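Local coordinates for outer membrane protein SusF (Bacteroides thetaiotaomicron, PDB 4FE9) that binds starch at the surface of the outer membrane through its carbohydrate-binding modules, before the glycan is transported into the periplasm, at residues A[72-77]-A[112-117]; A[178-183]-A[245-250]; A[290-295]-A[355-360]; A[348-353]-A[363-368]; A[412-417]-A[431-436]. One frame throughout, in Å; residues are numbered along the deposited sequence.

Interaction 1 (A[72-77]-A[112-117])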
# COMPACT_ATOMS: atom_id res chain seq x y z
N LEU A 72 0.89 26.96 -1.82
CA LEU A 72 -0.47 26.44 -1.66
C LEU A 72 -0.42 25.14 -0.86
O LEU A 72 0.51 24.34 -1.04
CB LEU A 72 -1.14 26.21 -3.03
CG LEU A 72 -1.15 27.44 -3.94
CD1 LEU A 72 -1.30 27.05 -5.40
CD2 LEU A 72 -2.25 28.43 -3.51
N ASN A 73 -1.28 25.04 0.15
CA ASN A 73 -1.23 23.92 1.08
C ASN A 73 0.21 23.56 1.50
O ASN A 73 0.62 22.41 1.44
CB ASN A 73 -1.95 22.70 0.49
CG ASN A 73 -3.45 22.94 0.29
OD1 ASN A 73 -3.96 24.04 0.57
ND2 ASN A 73 -4.14 21.95 -0.24
N GLU A 74 0.98 24.58 1.84
CA GLU A 74 2.27 24.39 2.54
C GLU A 74 3.47 24.03 1.65
O GLU A 74 4.59 24.44 1.95
CB GLU A 74 2.14 23.39 3.70
CG GLU A 74 2.73 23.92 5.01
CD GLU A 74 1.66 24.35 6.01
OE1 GLU A 74 0.61 23.66 6.09
OE2 GLU A 74 1.88 25.36 6.74
N ASN A 75 3.31 23.17 0.68
CA ASN A 75 4.48 22.80 -0.09
C ASN A 75 4.37 22.79 -1.57
O ASN A 75 5.17 22.17 -2.23
CB ASN A 75 5.09 21.47 0.39
CG ASN A 75 4.05 20.50 0.88
OD1 ASN A 75 3.33 19.89 0.09
ND2 ASN A 75 3.92 20.40 2.19
N HIS A 76 3.42 23.54 -2.12
CA HIS A 76 3.29 23.61 -3.56
C HIS A 76 3.47 25.03 -4.00
O HIS A 76 2.83 25.93 -3.48
CB HIS A 76 1.92 23.08 -4.01
CG HIS A 76 1.64 21.67 -3.59
ND1 HIS A 76 1.09 21.34 -2.37
CD2 HIS A 76 1.88 20.49 -4.23
CE1 HIS A 76 0.95 20.02 -2.29
NE2 HIS A 76 1.45 19.48 -3.39
N THR A 77 4.27 25.24 -5.03
CA THR A 77 4.40 26.56 -5.60
C THR A 77 3.69 26.60 -6.94
O THR A 77 3.30 25.57 -7.48
CB THR A 77 5.88 26.94 -5.81
OG1 THR A 77 6.51 25.91 -6.57
CG2 THR A 77 6.61 27.09 -4.45
N GLU A 112 -10.18 22.62 -0.80
CA GLU A 112 -9.65 23.78 -0.13
C GLU A 112 -8.15 24.03 -0.46
O GLU A 112 -7.33 23.10 -0.47
CB GLU A 112 -9.81 23.63 1.37
CG GLU A 112 -9.14 24.73 2.12
CD GLU A 112 -9.88 25.07 3.41
OE1 GLU A 112 -10.45 24.13 4.02
OE2 GLU A 112 -9.97 26.28 3.75
N LEU A 113 -7.82 25.29 -0.70
CA LEU A 113 -6.46 25.71 -0.87
C LEU A 113 -6.14 26.80 0.17
O LEU A 113 -6.73 27.88 0.14
CB LEU A 113 -6.27 26.29 -2.26
CG LEU A 113 -6.56 25.37 -3.45
CD1 LEU A 113 -6.63 26.18 -4.74
CD2 LEU A 113 -5.46 24.30 -3.52
N LYS A 114 -5.12 26.55 0.97
CA LYS A 114 -4.60 27.50 1.89
C LYS A 114 -3.38 28.21 1.27
O LYS A 114 -2.48 27.56 0.76
CB LYS A 114 -4.27 26.78 3.20
CG LYS A 114 -3.59 27.60 4.27
CD LYS A 114 -3.46 26.77 5.57
CE LYS A 114 -2.00 26.63 6.03
NZ LYS A 114 -1.23 25.63 5.21
N ILE A 115 -3.49 29.52 1.10
CA ILE A 115 -2.48 30.33 0.42
C ILE A 115 -1.63 31.06 1.44
O ILE A 115 -2.15 31.77 2.30
CB ILE A 115 -3.12 31.34 -0.49
CG1 ILE A 115 -4.08 30.63 -1.45
CG2 ILE A 115 -2.07 32.11 -1.27
CD1 ILE A 115 -4.99 31.53 -2.16
N SER A 116 -0.34 30.81 1.40
CA SER A 116 0.61 31.45 2.31
C SER A 116 1.54 32.34 1.51
O SER A 116 2.32 31.82 0.70
CB SER A 116 1.44 30.37 3.02
OG SER A 116 2.00 30.84 4.22
N ILE A 117 1.45 33.66 1.69
CA ILE A 117 2.34 34.61 1.00
C ILE A 117 3.37 35.21 1.96
O ILE A 117 3.01 35.72 3.02
CB ILE A 117 1.57 35.75 0.34
CG1 ILE A 117 0.52 35.20 -0.64
CG2 ILE A 117 2.55 36.66 -0.41
CD1 ILE A 117 -0.40 36.25 -1.20
O HOH W 1 0.19 27.23 2.09
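The flat carboxamide of N73 meets strand 112-117 with both its polar atoms: OD1 takes the backbone N-H of K114 at 2.8 Å, nearly along the C=O axis, and ND2 gives a weak bond to E112 O. At the edge of the other flat group, the H76 ring, L72 O lies in plane and accepts a weak bond from ND1. The N73 backbone N returns a bond to K114 O at 2.9 Å, so side chain and main chain together continue the ladder where the strand pairing of L72 with I115 stops. An alanine in place of N73 would probably leave K114 N without this acceptor and E112 O without its weak donor, with the backbone bond from N73 N still in place. E74 OE1 forms a salt bridge with K114 NZ at 2.8 Å, while a water joins E74 N to K114 O. L72 and I115 lie side by side on one face of the sheet, L72 CD2 3.5 Å from I115 CG1. The turn follows strand 64-72; helix 92-102 packs on L72 and L113, and strand 128-141 lies along 112-117, touching L113 and I115.

Interaction 2 (A[178-183]-A[245-250])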
# COMPACT_ATOMS: atom_id res chain seq x y z
N ASN A 178 -14.18 1.69 -7.01
CA ASN A 178 -13.64 2.66 -7.96
C ASN A 178 -12.40 2.14 -8.62
O ASN A 178 -11.83 2.81 -9.47
CB ASN A 178 -13.30 3.96 -7.25
CG ASN A 178 -14.47 4.53 -6.50
OD1 ASN A 178 -15.51 4.82 -7.11
ND2 ASN A 178 -14.27 4.84 -5.21
N LEU A 179 -11.88 1.04 -8.10
CA LEU A 179 -10.58 0.55 -8.48
C LEU A 179 -10.67 -0.66 -9.45
O LEU A 179 -11.44 -1.63 -9.21
CB LEU A 179 -9.82 0.17 -7.24
CG LEU A 179 -8.35 -0.25 -7.40
CD1 LEU A 179 -7.52 0.88 -8.05
CD2 LEU A 179 -7.76 -0.63 -6.02
N TYR A 180 -10.00 -0.53 -10.60
CA TYR A 180 -9.92 -1.59 -11.59
C TYR A 180 -8.48 -2.03 -11.77
O TYR A 180 -7.55 -1.21 -11.78
CB TYR A 180 -10.46 -1.11 -12.93
CG TYR A 180 -11.87 -0.69 -12.89
CD1 TYR A 180 -12.89 -1.58 -13.21
CD2 TYR A 180 -12.22 0.56 -12.38
CE1 TYR A 180 -14.22 -1.19 -13.14
CE2 TYR A 180 -13.56 0.92 -12.21
CZ TYR A 180 -14.55 0.06 -12.63
OH TYR A 180 -15.86 0.44 -12.56
N ILE A 181 -8.29 -3.32 -11.98
CA ILE A 181 -6.98 -3.95 -11.89
C ILE A 181 -6.80 -4.85 -13.11
O ILE A 181 -7.71 -5.59 -13.49
CB ILE A 181 -6.89 -4.85 -10.63
CG1 ILE A 181 -7.14 -4.04 -9.36
CG2 ILE A 181 -5.55 -5.54 -10.58
CD1 ILE A 181 -6.05 -3.12 -9.03
N LEU A 182 -5.57 -4.91 -13.62
CA LEU A 182 -5.18 -5.99 -14.52
C LEU A 182 -3.80 -6.46 -14.17
O LEU A 182 -2.86 -5.70 -14.17
CB LEU A 182 -5.19 -5.52 -15.98
CG LEU A 182 -4.93 -6.64 -16.97
CD1 LEU A 182 -6.21 -7.40 -17.25
CD2 LEU A 182 -4.30 -6.12 -18.27
N GLU A 183 -3.67 -7.76 -13.95
CA GLU A 183 -2.39 -8.39 -13.83
C GLU A 183 -2.03 -8.99 -15.15
O GLU A 183 -2.86 -9.54 -15.81
CB GLU A 183 -2.43 -9.45 -12.74
CG GLU A 183 -2.93 -8.90 -11.42
CD GLU A 183 -3.03 -9.96 -10.34
OE1 GLU A 183 -1.98 -10.34 -9.77
OE2 GLU A 183 -4.12 -10.52 -10.18
N PHE A 245 -6.19 1.21 -12.02
CA PHE A 245 -6.88 2.39 -12.54
C PHE A 245 -7.98 2.80 -11.55
O PHE A 245 -8.86 1.99 -11.22
CB PHE A 245 -7.51 2.06 -13.90
CG PHE A 245 -8.51 3.08 -14.37
CD1 PHE A 245 -8.26 4.44 -14.22
CD2 PHE A 245 -9.74 2.68 -14.92
CE1 PHE A 245 -9.17 5.38 -14.63
CE2 PHE A 245 -10.66 3.62 -15.36
CZ PHE A 245 -10.40 4.98 -15.18
N ASP A 246 -7.83 3.99 -10.96
CA ASP A 246 -8.79 4.52 -9.99
C ASP A 246 -9.73 5.45 -10.72
O ASP A 246 -9.33 6.53 -11.20
CB ASP A 246 -8.01 5.26 -8.89
CG ASP A 246 -8.90 5.88 -7.82
OD1 ASP A 246 -10.12 6.15 -8.09
OD2 ASP A 246 -8.34 6.22 -6.74
N ALA A 247 -10.94 4.99 -10.95
CA ALA A 247 -11.86 5.71 -11.80
C ALA A 247 -12.69 6.75 -11.02
O ALA A 247 -13.69 7.28 -11.54
CB ALA A 247 -12.79 4.74 -12.53
N PHE A 248 -12.27 7.05 -9.79
CA PHE A 248 -12.86 8.17 -9.05
C PHE A 248 -11.87 9.34 -8.98
O PHE A 248 -12.18 10.44 -9.46
CB PHE A 248 -13.26 7.72 -7.63
CG PHE A 248 -13.74 8.86 -6.75
CD1 PHE A 248 -14.97 9.47 -6.99
CD2 PHE A 248 -12.88 9.43 -5.80
CE1 PHE A 248 -15.40 10.57 -6.24
CE2 PHE A 248 -13.29 10.54 -5.03
CZ PHE A 248 -14.56 11.10 -5.25
N ASN A 249 -10.64 9.05 -8.55
CA ASN A 249 -9.53 10.01 -8.61
C ASN A 249 -8.85 10.15 -9.97
O ASN A 249 -8.14 11.12 -10.20
CB ASN A 249 -8.49 9.69 -7.55
CG ASN A 249 -9.06 9.73 -6.17
OD1 ASN A 249 -9.61 10.77 -5.75
ND2 ASN A 249 -9.13 8.56 -5.52
N TYR A 250 -9.19 9.26 -10.91
CA TYR A 250 -8.54 9.20 -12.27
C TYR A 250 -7.02 9.19 -12.23
O TYR A 250 -6.36 10.15 -12.61
CB TYR A 250 -9.05 10.28 -13.19
CG TYR A 250 -10.33 9.90 -13.85
CD1 TYR A 250 -11.53 9.90 -13.12
CD2 TYR A 250 -10.32 9.27 -15.09
CE1 TYR A 250 -12.71 9.37 -13.67
CE2 TYR A 250 -11.50 8.76 -15.65
CZ TYR A 250 -12.66 8.75 -14.92
OH TYR A 250 -13.82 8.32 -15.52
O HOH W 2 -10.90 5.21 -4.73
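N178 opens the contact by giving its carbonyl O to A247 N, a straight bond of 2.8 Å, while its carboxamide lies alongside F248, CG 3.6 Å from F248 CB. Next, L179 pairs with D246 and lays CD1 3.6 Å from F245 O. Y180 then exchanges two backbone bonds with F245, and F245 O also sits at the edge of the tyrosine ring, in its plane. The Y180 and F245 side chains lie side by side, Y180 CD2 4.1 Å from F245 CD2, and Y180 CE2 comes 3.9 Å from A247 CB. On the other strand, D246 OD1 accepts from F248 N at 2.9 Å and from N249 N, and OD2 takes N249 ND2 at 2.8 Å. An alanine at D246 would probably leave these three N-H groups without their acceptors and the turn freer to shift. Y153 meets both Y180 and F245 edge-to-face. The arrangement is an antiparallel strand pair ending in an Asx turn, within the all-beta fold of the first carbohydrate-binding module.

Interaction 3 (A[290-295]-A[355-360])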
# COMPACT_ATOMS: atom_id res chain seq x y z
N GLY A 290 -1.77 -20.54 -2.00
CA GLY A 290 -2.35 -19.86 -3.15
C GLY A 290 -2.24 -18.36 -3.03
O GLY A 290 -3.06 -17.64 -3.59
N THR A 291 -1.36 -17.88 -2.15
CA THR A 291 -1.36 -16.46 -1.83
C THR A 291 -0.00 -15.85 -2.07
O THR A 291 0.92 -16.00 -1.26
CB THR A 291 -1.86 -16.16 -0.38
OG1 THR A 291 -3.14 -16.80 -0.15
CG2 THR A 291 -2.00 -14.67 -0.16
N LYS A 292 0.10 -15.16 -3.20
CA LYS A 292 1.35 -14.63 -3.76
C LYS A 292 2.27 -13.92 -2.72
O LYS A 292 1.92 -12.89 -2.17
CB LYS A 292 0.98 -13.64 -4.89
CG LYS A 292 2.15 -13.06 -5.67
CD LYS A 292 1.66 -11.95 -6.64
CE LYS A 292 1.25 -12.52 -7.99
NZ LYS A 292 2.43 -12.75 -8.85
N GLY A 293 3.49 -14.41 -2.59
CA GLY A 293 4.52 -13.65 -1.90
C GLY A 293 4.26 -13.50 -0.39
O GLY A 293 4.82 -12.63 0.26
N THR A 294 3.40 -14.36 0.16
CA THR A 294 3.06 -14.27 1.56
C THR A 294 3.40 -15.53 2.34
O THR A 294 3.22 -16.66 1.84
CB THR A 294 1.59 -13.92 1.76
OG1 THR A 294 0.77 -15.02 1.37
CG2 THR A 294 1.24 -12.72 0.92
N PHE A 295 3.89 -15.33 3.57
CA PHE A 295 4.59 -16.38 4.34
C PHE A 295 4.31 -16.17 5.81
O PHE A 295 3.91 -15.08 6.22
CB PHE A 295 6.11 -16.32 4.11
CG PHE A 295 6.51 -16.46 2.71
CD1 PHE A 295 6.79 -17.69 2.17
CD2 PHE A 295 6.68 -15.34 1.92
CE1 PHE A 295 7.14 -17.82 0.83
CE2 PHE A 295 7.06 -15.45 0.58
CZ PHE A 295 7.26 -16.69 0.03
N SER A 355 4.69 -10.33 3.81
CA SER A 355 4.18 -10.28 2.45
C SER A 355 5.10 -9.42 1.58
O SER A 355 5.55 -8.35 2.02
CB SER A 355 2.76 -9.72 2.44
OG SER A 355 2.19 -9.77 1.16
N VAL A 356 5.46 -9.92 0.41
CA VAL A 356 6.41 -9.22 -0.48
C VAL A 356 5.88 -9.34 -1.91
O VAL A 356 5.74 -10.46 -2.44
CB VAL A 356 7.82 -9.88 -0.42
CG1 VAL A 356 8.80 -9.20 -1.39
CG2 VAL A 356 8.36 -9.86 1.00
N ILE A 357 5.44 -8.24 -2.47
CA ILE A 357 5.13 -8.24 -3.87
C ILE A 357 5.82 -7.10 -4.55
O ILE A 357 5.70 -5.95 -4.12
CB ILE A 357 3.64 -8.17 -4.12
CG1 ILE A 357 2.97 -9.44 -3.63
CG2 ILE A 357 3.34 -8.00 -5.63
CD1 ILE A 357 1.62 -9.21 -3.01
N GLY A 358 6.66 -7.42 -5.53
CA GLY A 358 7.54 -6.46 -6.14
C GLY A 358 8.34 -5.71 -5.09
O GLY A 358 9.12 -6.30 -4.36
N ASP A 359 8.02 -4.42 -4.94
CA ASP A 359 8.72 -3.53 -3.99
C ASP A 359 8.04 -3.46 -2.61
O ASP A 359 8.69 -3.10 -1.64
CB ASP A 359 8.80 -2.12 -4.58
CG ASP A 359 9.81 -2.01 -5.70
OD1 ASP A 359 11.00 -2.36 -5.47
OD2 ASP A 359 9.41 -1.61 -6.83
N ASP A 360 6.71 -3.63 -2.58
CA ASP A 360 5.92 -3.48 -1.34
C ASP A 360 6.17 -4.63 -0.35
O ASP A 360 5.88 -5.79 -0.66
CB ASP A 360 4.41 -3.43 -1.65
CG ASP A 360 4.05 -2.41 -2.74
OD1 ASP A 360 4.93 -1.57 -3.11
OD2 ASP A 360 2.88 -2.43 -3.21
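G293 and T294 run antiparallel to S355 and V356, joined by the bond from V356 N to G293 O at 2.8 Å. This is the end of the pairing between strands 294-301 and 348-357 in the antiparallel sheet of the second carbohydrate-binding module, where a type II turn from T291 to T294 leads into one strand and a type II' turn from I357 to D360 leaves the other. G293 has a positive phi of 68°, and a side chain on it would collide with V356 O, so the two backbones can come together here. K292 and I357 cross at about a right angle, CD of the lysine 4.1 Å from CG1 of the isoleucine, while K292 NZ goes on to N257 O. T294 and S355 project to the same face of the sheet. In the T294 conformer described, one of two, OG1 gives a hydrogen bond to T291 O, which also receives T294 N from the same face of its carbonyl plane. G293 CA itself makes a CA-H...O contact with V356 O at 3.5 Å.

Interaction 4 (A[348-353]-A[363-368])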
# COMPACT_ATOMS: atom_id res chain seq x y z
N GLY A 348 9.14 -13.29 23.53
CA GLY A 348 7.95 -14.16 23.44
C GLY A 348 7.87 -14.95 22.14
O GLY A 348 8.77 -14.86 21.29
N TRP A 349 6.90 -15.86 22.08
CA TRP A 349 6.50 -16.54 20.85
C TRP A 349 5.58 -15.64 20.06
O TRP A 349 4.59 -15.15 20.59
CB TRP A 349 5.78 -17.88 21.17
CG TRP A 349 6.74 -18.97 21.67
CD1 TRP A 349 7.04 -19.26 22.98
CD2 TRP A 349 7.54 -19.85 20.87
NE1 TRP A 349 8.07 -20.19 23.03
CE2 TRP A 349 8.30 -20.65 21.76
CE3 TRP A 349 7.64 -20.08 19.50
CZ2 TRP A 349 9.18 -21.63 21.31
CZ3 TRP A 349 8.50 -21.07 19.05
CH2 TRP A 349 9.26 -21.83 19.96
N TYR A 350 5.86 -15.51 18.76
CA TYR A 350 5.01 -14.71 17.86
C TYR A 350 4.74 -15.47 16.55
O TYR A 350 5.61 -16.14 16.04
CB TYR A 350 5.72 -13.39 17.53
CG TYR A 350 5.95 -12.50 18.76
CD1 TYR A 350 4.91 -11.82 19.35
CD2 TYR A 350 7.21 -12.36 19.31
CE1 TYR A 350 5.11 -11.03 20.47
CE2 TYR A 350 7.43 -11.55 20.42
CZ TYR A 350 6.38 -10.88 20.98
OH TYR A 350 6.58 -10.09 22.11
N LEU A 351 3.51 -15.38 16.07
CA LEU A 351 3.21 -15.62 14.65
C LEU A 351 3.69 -14.45 13.80
O LEU A 351 3.17 -13.33 13.91
CB LEU A 351 1.69 -15.83 14.44
CG LEU A 351 1.29 -16.19 12.98
CD1 LEU A 351 0.09 -17.12 12.92
CD2 LEU A 351 1.03 -14.99 12.15
N VAL A 352 4.76 -14.69 13.04
CA VAL A 352 5.28 -13.71 12.13
C VAL A 352 4.63 -13.88 10.75
O VAL A 352 4.60 -14.99 10.18
CB VAL A 352 6.78 -13.87 12.00
CG1 VAL A 352 7.31 -12.90 10.98
CG2 VAL A 352 7.46 -13.62 13.37
N TYR A 353 4.06 -12.80 10.22
CA TYR A 353 3.44 -12.79 8.90
C TYR A 353 4.13 -11.78 7.98
O TYR A 353 4.32 -10.62 8.38
CB TYR A 353 1.97 -12.46 9.05
CG TYR A 353 1.24 -12.18 7.76
CD1 TYR A 353 1.23 -10.91 7.21
CD2 TYR A 353 0.48 -13.17 7.15
CE1 TYR A 353 0.49 -10.63 6.06
CE2 TYR A 353 -0.27 -12.90 6.03
CZ TYR A 353 -0.24 -11.63 5.47
OH TYR A 353 -0.96 -11.37 4.33
N ILE A 363 5.30 -6.56 7.17
CA ILE A 363 5.66 -7.51 8.24
C ILE A 363 4.71 -7.30 9.40
O ILE A 363 4.41 -6.16 9.73
CB ILE A 363 7.09 -7.27 8.70
CG1 ILE A 363 8.05 -7.53 7.56
CG2 ILE A 363 7.43 -8.13 9.94
CD1 ILE A 363 9.48 -7.02 7.80
N GLU A 364 4.03 -8.38 9.83
CA GLU A 364 3.18 -8.34 11.04
C GLU A 364 3.65 -9.35 12.08
O GLU A 364 4.15 -10.42 11.73
CB GLU A 364 1.71 -8.60 10.69
CG GLU A 364 1.13 -7.61 9.68
CD GLU A 364 0.93 -6.19 10.28
OE1 GLU A 364 1.80 -5.30 10.05
OE2 GLU A 364 -0.07 -5.98 10.98
N PHE A 365 3.66 -8.92 13.35
CA PHE A 365 3.74 -9.84 14.49
C PHE A 365 2.42 -9.96 15.17
O PHE A 365 1.77 -8.95 15.45
CB PHE A 365 4.76 -9.35 15.49
CG PHE A 365 6.15 -9.64 15.10
CD1 PHE A 365 6.63 -9.24 13.86
CD2 PHE A 365 7.02 -10.26 15.99
CE1 PHE A 365 7.93 -9.50 13.49
CE2 PHE A 365 8.33 -10.52 15.64
CZ PHE A 365 8.79 -10.15 14.37
N GLU A 366 2.01 -11.19 15.45
CA GLU A 366 0.68 -11.46 15.98
C GLU A 366 0.73 -12.45 17.14
O GLU A 366 1.72 -13.08 17.35
CB GLU A 366 -0.20 -12.01 14.88
CG GLU A 366 -0.75 -10.92 13.95
CD GLU A 366 -1.34 -11.49 12.66
OE1 GLU A 366 -2.25 -12.36 12.74
OE2 GLU A 366 -0.91 -11.04 11.58
N LYS A 367 -0.36 -12.60 17.87
CA LYS A 367 -0.42 -13.61 18.92
C LYS A 367 -0.20 -14.99 18.27
O LYS A 367 -0.80 -15.29 17.23
CB LYS A 367 -1.77 -13.59 19.63
CG LYS A 367 -2.10 -12.26 20.35
CD LYS A 367 -1.31 -12.12 21.63
CE LYS A 367 -2.14 -12.54 22.84
NZ LYS A 367 -1.74 -13.88 23.35
N PRO A 368 0.67 -15.84 18.87
CA PRO A 368 0.90 -17.21 18.37
C PRO A 368 -0.25 -18.13 18.69
O PRO A 368 -0.10 -19.01 19.51
CB PRO A 368 2.13 -17.65 19.14
CG PRO A 368 1.96 -16.98 20.47
CD PRO A 368 1.35 -15.61 20.16
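V352 and F365 form the tightly packed part: CG2 of the valine sits over one face of the phenylalanine ring, 4.0 Å from its centroid. Y350 reaches the same ring at its edge, its CG 3.7 Å from F365 CD2, the two planes 59° apart. On the other face of the hairpin the glutamate side chains are held more loosely. There Y353 CD1 only brushes E364 CG at 4.1 Å, and both glutamates turn to partners beyond the hairpin, E364 OE1 to S326 N and E366 OE1 to K419 N. L351 and Y353 on this face are nonetheless buried, covered by V416, P418 and A420 of the next module. The backbone does not follow the side chains. Y353 N bonds E364 O at 2.8 Å and E364 N bonds Y353 O at 2.7 Å, both nearly straight. E366 N to L351 O, at 2.9 Å, is more bent, and L351 N to E366 O is weak. At that end P368 CG presses on W349 O. Strand 294-301 flanks 348-353, with F301 against the F365 ring, and helix 327-333 packs on Y350 and F365 through A333.

Interaction 5 (A[412-417]-A[431-436])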
# COMPACT_ATOMS: atom_id res chain seq x y z
N VAL A 412 -7.43 -35.40 12.99
CA VAL A 412 -6.85 -34.19 13.56
C VAL A 412 -6.59 -33.15 12.46
O VAL A 412 -6.02 -33.47 11.44
CB VAL A 412 -5.53 -34.50 14.27
CG1 VAL A 412 -4.92 -33.21 14.87
CG2 VAL A 412 -5.74 -35.57 15.36
N ARG A 413 -7.06 -31.93 12.67
CA ARG A 413 -6.60 -30.78 11.92
C ARG A 413 -6.08 -29.69 12.86
O ARG A 413 -6.58 -29.53 14.00
CB ARG A 413 -7.74 -30.24 11.04
CG ARG A 413 -8.34 -31.25 10.08
CD ARG A 413 -7.37 -31.57 8.89
NE ARG A 413 -7.45 -30.56 7.81
CZ ARG A 413 -8.35 -30.56 6.82
NH1 ARG A 413 -9.37 -31.42 6.83
NH2 ARG A 413 -8.29 -29.63 5.86
N ILE A 414 -5.01 -29.01 12.44
CA ILE A 414 -4.40 -27.92 13.23
C ILE A 414 -4.16 -26.72 12.28
O ILE A 414 -3.76 -26.92 11.10
CB ILE A 414 -3.04 -28.34 13.82
CG1 ILE A 414 -3.08 -29.81 14.28
CG2 ILE A 414 -2.62 -27.39 14.98
CD1 ILE A 414 -1.70 -30.40 14.50
N CYS A 415 -4.37 -25.50 12.78
CA CYS A 415 -4.00 -24.31 12.02
C CYS A 415 -3.56 -23.11 12.89
O CYS A 415 -3.66 -23.14 14.13
CB CYS A 415 -5.14 -23.89 11.09
SG CYS A 415 -6.55 -23.14 11.95
N VAL A 416 -2.96 -22.13 12.22
CA VAL A 416 -3.05 -20.73 12.64
C VAL A 416 -4.01 -20.00 11.71
O VAL A 416 -4.54 -20.60 10.77
CB VAL A 416 -1.68 -20.05 12.58
CG1 VAL A 416 -0.69 -20.75 13.52
CG2 VAL A 416 -1.15 -20.07 11.15
N ASN A 417 -4.31 -18.74 12.01
CA ASN A 417 -5.09 -17.90 11.12
C ASN A 417 -4.67 -16.43 11.29
O ASN A 417 -5.17 -15.74 12.15
CB ASN A 417 -6.59 -18.04 11.43
CG ASN A 417 -7.48 -17.16 10.51
OD1 ASN A 417 -8.30 -16.36 10.99
ND2 ASN A 417 -7.36 -17.37 9.17
N PHE A 431 -1.45 -27.33 9.14
CA PHE A 431 -0.39 -28.31 9.19
C PHE A 431 -0.80 -29.48 10.08
O PHE A 431 -1.93 -29.54 10.60
CB PHE A 431 0.89 -27.65 9.74
CG PHE A 431 0.70 -27.01 11.06
CD1 PHE A 431 0.88 -27.74 12.23
CD2 PHE A 431 0.22 -25.71 11.16
CE1 PHE A 431 0.68 -27.16 13.47
CE2 PHE A 431 0.03 -25.12 12.39
CZ PHE A 431 0.22 -25.86 13.55
N ILE A 432 0.07 -30.46 10.13
CA ILE A 432 -0.20 -31.70 10.87
C ILE A 432 1.18 -32.32 11.25
O ILE A 432 2.23 -31.74 10.97
CB ILE A 432 -1.08 -32.67 10.00
CG1 ILE A 432 -1.78 -33.72 10.87
CG2 ILE A 432 -0.24 -33.31 8.88
CD1 ILE A 432 -2.71 -33.14 11.90
N ILE A 433 1.15 -33.45 11.96
CA ILE A 433 2.39 -34.21 12.27
C ILE A 433 2.42 -35.54 11.51
O ILE A 433 1.47 -36.31 11.58
CB ILE A 433 2.48 -34.53 13.79
CG1 ILE A 433 2.63 -33.25 14.58
CG2 ILE A 433 3.61 -35.46 14.09
CD1 ILE A 433 1.38 -32.88 15.26
N PHE A 434 3.53 -35.82 10.81
CA PHE A 434 3.80 -37.16 10.26
C PHE A 434 5.16 -37.59 10.76
O PHE A 434 6.16 -36.87 10.55
CB PHE A 434 3.87 -37.13 8.71
CG PHE A 434 2.55 -36.74 8.02
CD1 PHE A 434 1.37 -37.48 8.24
CD2 PHE A 434 2.56 -35.79 6.96
CE1 PHE A 434 0.17 -37.18 7.52
CE2 PHE A 434 1.40 -35.49 6.25
CZ PHE A 434 0.18 -36.18 6.55
N ASP A 435 5.21 -38.78 11.37
CA ASP A 435 6.46 -39.35 11.88
C ASP A 435 7.20 -38.39 12.83
O ASP A 435 8.39 -38.18 12.68
CB ASP A 435 7.40 -39.72 10.72
CG ASP A 435 6.76 -40.71 9.74
OD1 ASP A 435 6.22 -41.76 10.19
OD2 ASP A 435 6.86 -40.47 8.50
N GLY A 436 6.48 -37.77 13.76
CA GLY A 436 7.10 -36.88 14.77
C GLY A 436 7.78 -35.63 14.18
O GLY A 436 8.62 -35.01 14.82
O HOH W 3 -4.18 -29.92 9.50
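Strands 412-415 and 431-434 run antiparallel but splayed, their axes 127° apart and no closer than 5.7 Å, in the small antiparallel sheet of the third carbohydrate-binding module. A single direct backbone hydrogen bond joins them, from F431 N to I414 O at 3.1 Å, with the donor tilted 31° from the carbonyl plane. A water accepts from I414 N. With so little backbone pairing, apolar side chains carry the contact. I414 lies over one face of the F431 ring, its CB offset toward the rim and its CG2 3.5 Å from CZ. The phenylalanine holds CG between the backbone N and the carbonyl carbon (chi1 55°), the crowded position, which starts the side chain off on the I414 side. Farther out on the ring, F431 CE2 comes within 4.1 Å of C415 CA. The other branch of I414, through CG1, puts CD1 against CD1 of both I432 and I433. Strand 458-461 closes over this cluster, with V458 on I414 and I433, and L460 on F431 and I433. W296, from the preceding module, packs against V416 and F431, so the contact also borders the junction between modules. At the start of 412-417, I432 CD1 fits against V412, 3.7 Å from its CG1 and 3.4 Å from its carbonyl O.

Interactions 4 and 5 are the buried contacts: interaction 4 joins a backbone ladder to apolar packing, while interaction 5 has one direct backbone bond and is carried by apolar packing. Interactions 1, 2 and 3 are only partly buried and lean more on turns and polar groups. Interaction 1, in the N-terminal part, has the one salt bridge across its segments. Interaction 2 depends on an aspartate-held turn, while interaction 3 uses a glycine to bring backbones together. Interactions 3 and 4 share strand 348-357 in one sheet, pairing it with a different neighbour each time, and touch through F295 and Y353. L351 CD1 of interaction 4 meets V416 CB of interaction 5 at 3.4 Å, joining modules two and three.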